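Local coordinates for formiminotetrahydrofolate cyclodeaminase (Thermotoga maritima, PDB 1O5H), which probably catalyses the cyclisation and deamination of 5-formiminotetrahydrofolate, releasing ammonia and forming 5,10-methenyltetrahydrofolate, at residues S105-G108 / E109-A113; D87-K90 / K91-A95. All blocks are in the same frame, centred on the assembly; numbering follows the deposited sequence.

Both contacts are local, and they sit on successive helices of an all-helical subunit whose fold was described as new. Interaction 2 (87-95) lies inside helix 68-100, partly buried, its centre about 13 Å from the centre of the chain, with one side packed against helices 36-56 and 107-141. Interaction 1 (105-113) forms the start of helix 107-141, a surface contact with its centre about 28 Å from the centre of the chain. At the helix start side-chain oxygens supplement the backbone bonds at the cap, whereas within the helix the backbone bonds run on unaided and side chains add two salt bridges and an apolar contact. The centres of interactions 1 and 2 are about 19 Å apart.

Interaction 1 (S105-G108 / E109-A113); sequences SSEG and ELQNA
Ser106 O accepts the amide of Leu110 at an N-to-O distance of 3.2 Å, closing the first turn of helix 107-141. Two further backbone bonds carry the turn on: a weak one from Gln111 N to Glu107 O, and one from Asn112 N to Gly108 O at 3.3 Å. Ser105 and Ser106, with extended backbones, lead into it, and Ser106 occupies the N-cap of a capping box with Glu109.

The first amides of a helix have no preceding turn to supply carbonyls, and a short hydroxyl such as that of serine can fold forward over the first turn and stand in for one. Ser106 OG takes the N-H of Glu109 at 3.2 Å, nearly straight at 160°, and weakly that of Gly108 as well. In return the Glu109 carboxylate bends back over the cap: CG stands anti to its own carbonyl carbon (chi1 -46°), and the extended remainder carries OE2 to the backbone N of Ser106, 3.2 Å away. This return bond is more bent, and its donor approaches from above the carboxylate plane, 47° out of it. Glutamate suits the position because its chain is long enough to reach back, and its negative charge would probably be favoured by the positive end of the helix dipole.

Farther round, Glu107 bends at chi2 and lies across its neighbours, with OE2 against Leu110 CD2 and OE1 3.5 Å from Gln111 CG. The Gln111 amide finds its main partner in another loop, where OE1 accepts Ser176 N, while Leu110 touches Ala102; these contacts join the first turn of helix 107-141 to the loops around Ala102 and Ser176. At the cap itself, Glu109 OE2 is held a second time, by a weak bond from Ser106 OG at 3.1 Å.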
loop_
_atom_site.group_PDB
_atom_site.type_symbol
_atom_site.label_atom_id
_atom_site.label_comp_id
_atom_site.label_asym_id
_atom_site.label_seq_id
_atom_site.Cartn_x
_atom_site.Cartn_y
_atom_site.Cartn_z
ATOM N N SER A 105 4.374 -29.115 18.475
ATOM C CA SER A 105 3.592 -30.368 18.328
ATOM C C SER A 105 4.064 -31.206 17.114
ATOM O O SER A 105 5.080 -30.872 16.480
ATOM C CB SER A 105 2.081 -30.086 18.289
ATOM O OG SER A 105 1.790 -28.962 17.463
ATOM N N SER A 106 3.335 -32.283 16.798
ATOM C CA SER A 106 3.740 -33.239 15.740
ATOM C C SER A 106 4.002 -32.608 14.359
ATOM O O SER A 106 3.507 -31.527 14.066
ATOM C CB SER A 106 2.715 -34.381 15.620
ATOM O OG SER A 106 1.886 -34.218 14.447
ATOM N N GLU A 107 4.791 -33.298 13.531
ATOM C CA GLU A 107 5.038 -32.902 12.136
ATOM C C GLU A 107 3.815 -33.128 11.242
ATOM O O GLU A 107 3.751 -32.602 10.136
ATOM C CB GLU A 107 6.261 -33.631 11.560
ATOM C CG GLU A 107 7.548 -32.813 11.576
ATOM C CD GLU A 107 7.640 -31.826 10.420
ATOM O OE1 GLU A 107 7.255 -32.181 9.277
ATOM O OE2 GLU A 107 8.117 -30.694 10.644
ATOM N N GLY A 108 2.853 -33.911 11.719
ATOM C CA GLY A 108 1.566 -34.041 11.036
ATOM C C GLY A 108 0.791 -32.740 11.112
ATOM O O GLY A 108 0.533 -32.098 10.096
ATOM N N GLU A 109 0.434 -32.347 12.328
ATOM C CA GLU A 109 -0.295 -31.099 12.582
ATOM C C GLU A 109 0.403 -29.826 11.995
ATOM O O GLU A 109 -0.274 -28.972 11.423
ATOM C CB GLU A 109 -0.585 -30.947 14.098
ATOM C CG GLU A 109 -1.135 -32.199 14.789
ATOM C CD GLU A 109 -0.824 -32.276 16.296
ATOM O OE1 GLU A 109 -1.568 -31.683 17.114
ATOM O OE2 GLU A 109 0.159 -32.950 16.680
ATOM N N LEU A 110 1.736 -29.721 12.132
ATOM C CA LEU A 110 2.505 -28.545 11.684
ATOM C C LEU A 110 2.434 -28.398 10.165
ATOM O O LEU A 110 2.043 -27.349 9.651
ATOM C CB LEU A 110 3.975 -28.618 12.146
ATOM C CG LEU A 110 4.919 -27.466 11.736
ATOM C CD1 LEU A 110 4.584 -26.193 12.492
ATOM C CD2 LEU A 110 6.426 -27.796 11.900
ATOM N N GLN A 111 2.810 -29.460 9.458
ATOM C CA GLN A 111 2.785 -29.473 8.009
ATOM C C GLN A 111 1.440 -29.014 7.479
ATOM O O GLN A 111 1.364 -28.216 6.535
ATOM C CB GLN A 111 3.126 -30.860 7.486
ATOM C CG GLN A 111 4.601 -31.048 7.267
ATOM C CD GLN A 111 5.095 -30.204 6.126
ATOM O OE1 GLN A 111 4.588 -30.305 4.994
ATOM N NE2 GLN A 111 6.076 -29.360 6.408
ATOM N N ASN A 112 0.376 -29.493 8.099
ATOM C CA ASN A 112 -0.957 -29.094 7.693
ATOM C C ASN A 112 -1.257 -27.619 8.004
ATOM O O ASN A 112 -1.927 -26.933 7.224
ATOM C CB ASN A 112 -1.979 -30.013 8.346
ATOM C CG ASN A 112 -3.290 -29.328 8.597
ATOM O OD1 ASN A 112 -4.110 -29.188 7.688
ATOM N ND2 ASN A 112 -3.503 -28.888 9.843
ATOM N N ALA A 113 -0.756 -27.126 9.133
ATOM C CA ALA A 113 -0.985 -25.743 9.517
ATOM C C ALA A 113 -0.244 -24.860 8.548
ATOM O O ALA A 113 -0.796 -23.876 8.041
ATOM C CB ALA A 113 -0.496 -25.500 10.909
#

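Interaction 2 (D87-K90 / K91-A95)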
loop_
_atom_site.group_PDB
_atom_site.type_symbol
_atom_site.label_atom_id
_atom_site.label_comp_id
_atom_site.label_asym_id
_atom_site.label_seq_id
_atom_site.Cartn_x
_atom_site.Cartn_y
_atom_site.Cartn_z
ATOM N N ASP A 87 -11.445 -10.414 5.652
ATOM C CA ASP A 87 -11.496 -11.705 6.260
ATOM C C ASP A 87 -10.109 -12.318 6.207
ATOM O O ASP A 87 -9.653 -12.952 7.188
ATOM C CB ASP A 87 -12.532 -12.607 5.606
ATOM C CG ASP A 87 -12.765 -13.861 6.407
ATOM O OD1 ASP A 87 -13.275 -13.751 7.546
ATOM O OD2 ASP A 87 -12.436 -14.997 6.007
ATOM N N LEU A 88 -9.417 -12.111 5.086
ATOM C CA LEU A 88 -8.096 -12.742 4.914
ATOM C C LEU A 88 -7.037 -12.184 5.852
ATOM O O LEU A 88 -6.071 -12.851 6.165
ATOM C CB LEU A 88 -7.627 -12.677 3.465
ATOM C CG LEU A 88 -8.427 -13.592 2.546
ATOM C CD1 LEU A 88 -8.298 -13.188 1.109
ATOM C CD2 LEU A 88 -7.982 -15.010 2.735
ATOM N N ALA A 89 -7.221 -10.954 6.300
ATOM C CA ALA A 89 -6.331 -10.393 7.284
ATOM C C ALA A 89 -6.520 -11.174 8.570
ATOM O O ALA A 89 -5.542 -11.614 9.148
ATOM C CB ALA A 89 -6.613 -8.930 7.478
ATOM N N LYS A 90 -7.768 -11.381 8.994
ATOM C CA LYS A 90 -8.103 -12.165 10.200
ATOM C C LYS A 90 -7.461 -13.544 10.097
ATOM O O LYS A 90 -6.762 -13.980 11.014
ATOM C CB LYS A 90 -9.632 -12.290 10.322
ATOM C CG LYS A 90 -10.251 -12.831 11.609
ATOM C CD LYS A 90 -11.786 -12.852 11.370
ATOM C CE LYS A 90 -12.671 -13.713 12.303
ATOM N NZ LYS A 90 -12.476 -13.628 13.780
ATOM N N LYS A 91 -7.684 -14.215 8.964
ATOM C CA LYS A 91 -7.127 -15.542 8.744
ATOM C C LYS A 91 -5.626 -15.529 8.910
ATOM O O LYS A 91 -5.094 -16.396 9.579
ATOM C CB LYS A 91 -7.472 -16.078 7.365
ATOM C CG LYS A 91 -8.858 -16.642 7.238
ATOM C CD LYS A 91 -8.826 -17.857 6.334
ATOM C CE LYS A 91 -10.147 -18.624 6.369
ATOM N NZ LYS A 91 -11.023 -18.176 5.257
ATOM N N ASP A 92 -4.944 -14.548 8.315
ATOM C CA ASP A 92 -3.482 -14.476 8.380
ATOM C C ASP A 92 -2.992 -14.514 9.818
ATOM O O ASP A 92 -1.994 -15.166 10.115
ATOM C CB ASP A 92 -2.968 -13.213 7.704
ATOM C CG ASP A 92 -1.433 -13.085 7.745
ATOM O OD1 ASP A 92 -0.774 -13.569 6.795
ATOM O OD2 ASP A 92 -0.809 -12.473 8.656
HETATM N N MSE A 93 -3.700 -13.831 10.709
HETATM C CA MSE A 93 -3.300 -13.785 12.106
HETATM C C MSE A 93 -3.643 -15.067 12.785
HETATM O O MSE A 93 -2.872 -15.568 13.583
HETATM C CB MSE A 93 -3.954 -12.621 12.816
HETATM C CG MSE A 93 -3.840 -11.349 11.989
HETATM SE SE MSE A 93 -4.689 -9.776 12.779
HETATM C CE MSE A 93 -5.147 -8.751 11.111
ATOM N N GLU A 94 -4.791 -15.614 12.446
ATOM C CA GLU A 94 -5.160 -16.916 12.952
ATOM C C GLU A 94 -4.208 -17.986 12.453
ATOM O O GLU A 94 -3.777 -18.844 13.216
ATOM C CB GLU A 94 -6.574 -17.256 12.537
ATOM C CG GLU A 94 -7.625 -16.355 13.153
ATOM C CD GLU A 94 -9.014 -16.701 12.666
ATOM O OE1 GLU A 94 -9.166 -17.769 12.031
ATOM O OE2 GLU A 94 -9.950 -15.906 12.903
ATOM N N ALA A 95 -3.871 -17.927 11.173
ATOM C CA ALA A 95 -3.017 -18.936 10.576
ATOM C C ALA A 95 -1.662 -18.954 11.252
ATOM O O ALA A 95 -1.091 -20.027 11.470
ATOM C CB ALA A 95 -2.874 -18.707 9.091
#
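Among the flat groups, the carboxylates of Asp87 and Glu94 each meet a lysine one turn away at a single oxygen, OD2 and OE2 respectively, and in both the ammonium lies close to the carboxylate plane. These are i to i+4 salt bridges along helix 68-100, the spacing that brings side chains of successive turns together on one flank. Asp87 OD2 faces Lys91 NZ across 3.6 Å, and the Lys91 chain, bent at chi2 and chi4, crosses the Asp87 side chain at a slant.

In the second pair the order of charges is reversed. Lys90 runs out extended to a bend at chi4 (47°), which keeps NZ beside the carboxylate, 3.5 Å from Glu94 OE2. That oxygen lies alongside the lysine chain, 3.3 Å from Lys90 CG, which stands well off the carboxylate plane, toward one face. Long, flexible lysines suit this partly exposed flank, since their methylenes can pack while the charge stays at the margin; Lys90 also touches Glu14 and Val15 of the N-terminal segment.

Beneath the charges, regular alpha-helical bonds run from Lys91 N to Asp87 O, from Asp92 N to Leu88 O, from Met93 N to Ala89 O and from Glu94 N to Lys90 O, the last at 2.9 Å.

The buried side, mostly small or apolar, packs on two helices. Leu88 reaches Val124 of helix 107-141, small Ala89 lies against Ser41 of helix 36-56, and Asp92 touches Ala38 and Val120. Met93, a selenomethionine, touches Ala38 and, through the extended chain beyond CG, ends with CE 3.9 Å from Ala89 CB.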